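Local coordinates for protein oxygenase-reductase (Streptomyces fradiae, PDB 4OSP) that acts as the C-terminal ketoreductase domain of a longer oxygenase-reductase, binding NADP and probably reducing the C-6 ketone of angucyclinones in urdamycin biosynthesis, at residues T32-A37 against D55-T60. Sequence-based numbering, arbitrary orientation.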
loop_
_atom_site.group_PDB
_atom_site.type_symbol
_atom_site.label_atom_id
_atom_site.label_comp_id
_atom_site.label_asym_id
_atom_site.label_seq_id
_atom_site.Cartn_x
_atom_site.Cartn_y
_atom_site.Cartn_z
ATOM N N THR B 32 12.835 -13.901 -19.476
ATOM C CA THR B 32 11.423 -13.668 -19.759
ATOM C C THR B 32 11.095 -14.059 -21.193
ATOM O O THR B 32 10.130 -14.810 -21.435
ATOM C CB THR B 32 11.018 -12.200 -19.510
ATOM O OG1 THR B 32 11.244 -11.868 -18.133
ATOM C CG2 THR B 32 9.546 -11.992 -19.842
ATOM N N ALA B 33 11.906 -13.567 -22.137
ATOM C CA ALA B 33 11.742 -13.932 -23.543
ATOM C C ALA B 33 11.788 -15.458 -23.717
ATOM O O ALA B 33 10.947 -16.043 -24.419
ATOM C CB ALA B 33 12.792 -13.243 -24.414
ATOM N N ILE B 34 12.739 -16.100 -23.046
ATOM C CA ILE B 34 12.863 -17.558 -23.098
ATOM C C ILE B 34 11.618 -18.293 -22.560
ATOM O O ILE B 34 11.108 -19.224 -23.203
ATOM C CB ILE B 34 14.164 -18.036 -22.398
ATOM C CG1 ILE B 34 15.388 -17.653 -23.250
ATOM C CG2 ILE B 34 14.127 -19.540 -22.122
ATOM C CD1 ILE B 34 16.723 -17.728 -22.519
ATOM N N ARG B 35 11.114 -17.871 -21.402
ATOM C CA ARG B 35 9.966 -18.558 -20.803
ATOM C C ARG B 35 8.683 -18.391 -21.638
ATOM O O ARG B 35 7.920 -19.350 -21.813
ATOM C CB ARG B 35 9.747 -18.135 -19.330
ATOM C CG ARG B 35 8.547 -18.802 -18.649
ATOM C CD ARG B 35 8.721 -20.311 -18.540
ATOM N NE ARG B 35 7.465 -21.025 -18.275
ATOM C CZ ARG B 35 7.085 -21.442 -17.069
ATOM N NH1 ARG B 35 7.849 -21.207 -16.006
ATOM N NH2 ARG B 35 5.944 -22.097 -16.918
ATOM N N LEU B 36 8.459 -17.183 -22.155
ATOM C CA LEU B 36 7.327 -16.927 -23.052
ATOM C C LEU B 36 7.359 -17.822 -24.292
ATOM O O LEU B 36 6.369 -18.483 -24.610
ATOM C CB LEU B 36 7.259 -15.443 -23.445
ATOM C CG LEU B 36 6.955 -14.462 -22.308
ATOM C CD1 LEU B 36 7.013 -13.019 -22.802
ATOM C CD2 LEU B 36 5.623 -14.755 -21.632
ATOM N N ALA B 37 8.513 -17.864 -24.961
ATOM C CA ALA B 37 8.722 -18.742 -26.127
ATOM C C ALA B 37 8.456 -20.211 -25.811
ATOM O O ALA B 37 7.787 -20.910 -26.581
ATOM C CB ALA B 37 10.128 -18.568 -26.688
ATOM N N ASP B 55 20.636 -12.010 -30.970
ATOM C CA ASP B 55 20.609 -13.213 -31.799
ATOM C C ASP B 55 20.909 -14.482 -31.005
ATOM O O ASP B 55 20.446 -15.565 -31.358
ATOM C CB ASP B 55 21.567 -13.068 -32.989
ATOM C CG ASP B 55 21.084 -12.040 -33.992
ATOM O OD1 ASP B 55 19.853 -11.888 -34.140
ATOM O OD2 ASP B 55 21.927 -11.374 -34.630
ATOM N N GLU B 56 21.657 -14.339 -29.919
ATOM C CA GLU B 56 21.932 -15.466 -29.026
ATOM C C GLU B 56 20.666 -15.951 -28.284
ATOM O O GLU B 56 20.420 -17.167 -28.179
ATOM C CB GLU B 56 23.029 -15.098 -28.037
ATOM C CG GLU B 56 23.819 -16.292 -27.518
ATOM C CD GLU B 56 25.030 -15.886 -26.674
ATOM O OE1 GLU B 56 25.143 -14.687 -26.300
ATOM O OE2 GLU B 56 25.875 -16.771 -26.387
ATOM N N THR B 57 19.868 -15.003 -27.786
ATOM C CA THR B 57 18.589 -15.320 -27.157
ATOM C C THR B 57 17.673 -16.022 -28.146
ATOM O O THR B 57 17.015 -17.027 -27.818
ATOM C CB THR B 57 17.861 -14.049 -26.687
ATOM O OG1 THR B 57 18.755 -13.237 -25.915
ATOM C CG2 THR B 57 16.633 -14.417 -25.847
ATOM N N VAL B 58 17.625 -15.473 -29.356
ATOM C CA VAL B 58 16.822 -16.031 -30.433
ATOM C C VAL B 58 17.251 -17.471 -30.701
ATOM O O VAL B 58 16.410 -18.382 -30.757
ATOM C CB VAL B 58 16.916 -15.150 -31.703
ATOM C CG1 VAL B 58 16.398 -15.889 -32.935
ATOM C CG2 VAL B 58 16.153 -13.858 -31.488
ATOM N N ALA B 59 18.563 -17.675 -30.819
ATOM C CA ALA B 59 19.127 -19.014 -31.018
ATOM C C ALA B 59 18.722 -19.969 -29.892
ATOM O O ALA B 59 18.320 -21.105 -30.148
ATOM C CB ALA B 59 20.643 -18.944 -31.152
ATOM N N THR B 60 18.805 -19.502 -28.648
ATOM C CA THR B 60 18.449 -20.341 -27.506
ATOM C C THR B 60 16.981 -20.755 -27.560
ATOM O O THR B 60 16.639 -21.922 -27.291
ATOM C CB THR B 60 18.734 -19.625 -26.183
ATOM O OG1 THR B 60 20.120 -19.278 -26.131
ATOM C CG2 THR B 60 18.380 -20.522 -24.985
#
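Ile34 lies over the methyl groups of two threonines one helical turn apart, Thr57 and Thr60. The end of its longer branch meets the second of them, with Ile34 CD1 4.1 Å from Thr60 CG2, while the middle of the same branch passes the first, Ile34 CG1 being 4.3 Å from Thr57 CG2. The extended outer torsion of Ile34 (chi2 165°) carries CD1 across to the neighbouring helix. From the buried side, the methyl of Ala33 also faces Thr57, with Ala33 CB 4.3 Å from Thr57 CG2, so that Thr57 is touched by two consecutive residues. Thr60 presents its methyl to the isoleucine while its hydroxyl, beside the backbone N (chi1 -58°), folds back on its own helix: Thr60 OG1 donates to Glu56 O at 3.0 Å. The backbone N of Thr60 reaches that carbonyl from the opposite face, so Glu56 O accepts two bonds; the one from OG1 helps to hold the side chain's rotation. Thr57 OG1 likewise points away from the aliphatic seam, making weak hydrogen bonds to Ala53 O and Ser24 O, the latter close to the NADP-binding Ser25. The axes of segments 32-37 and 55-60 approach to 10.0 Å at 28°. This light, purely apolar packing of helix 27-38 against helix 51-63, with strand 42-47 linking them and Val43 and Val45 beneath, is characteristic of the Rossmann fold of short-chain dehydrogenases/reductases, here next to its nucleotide-binding loop.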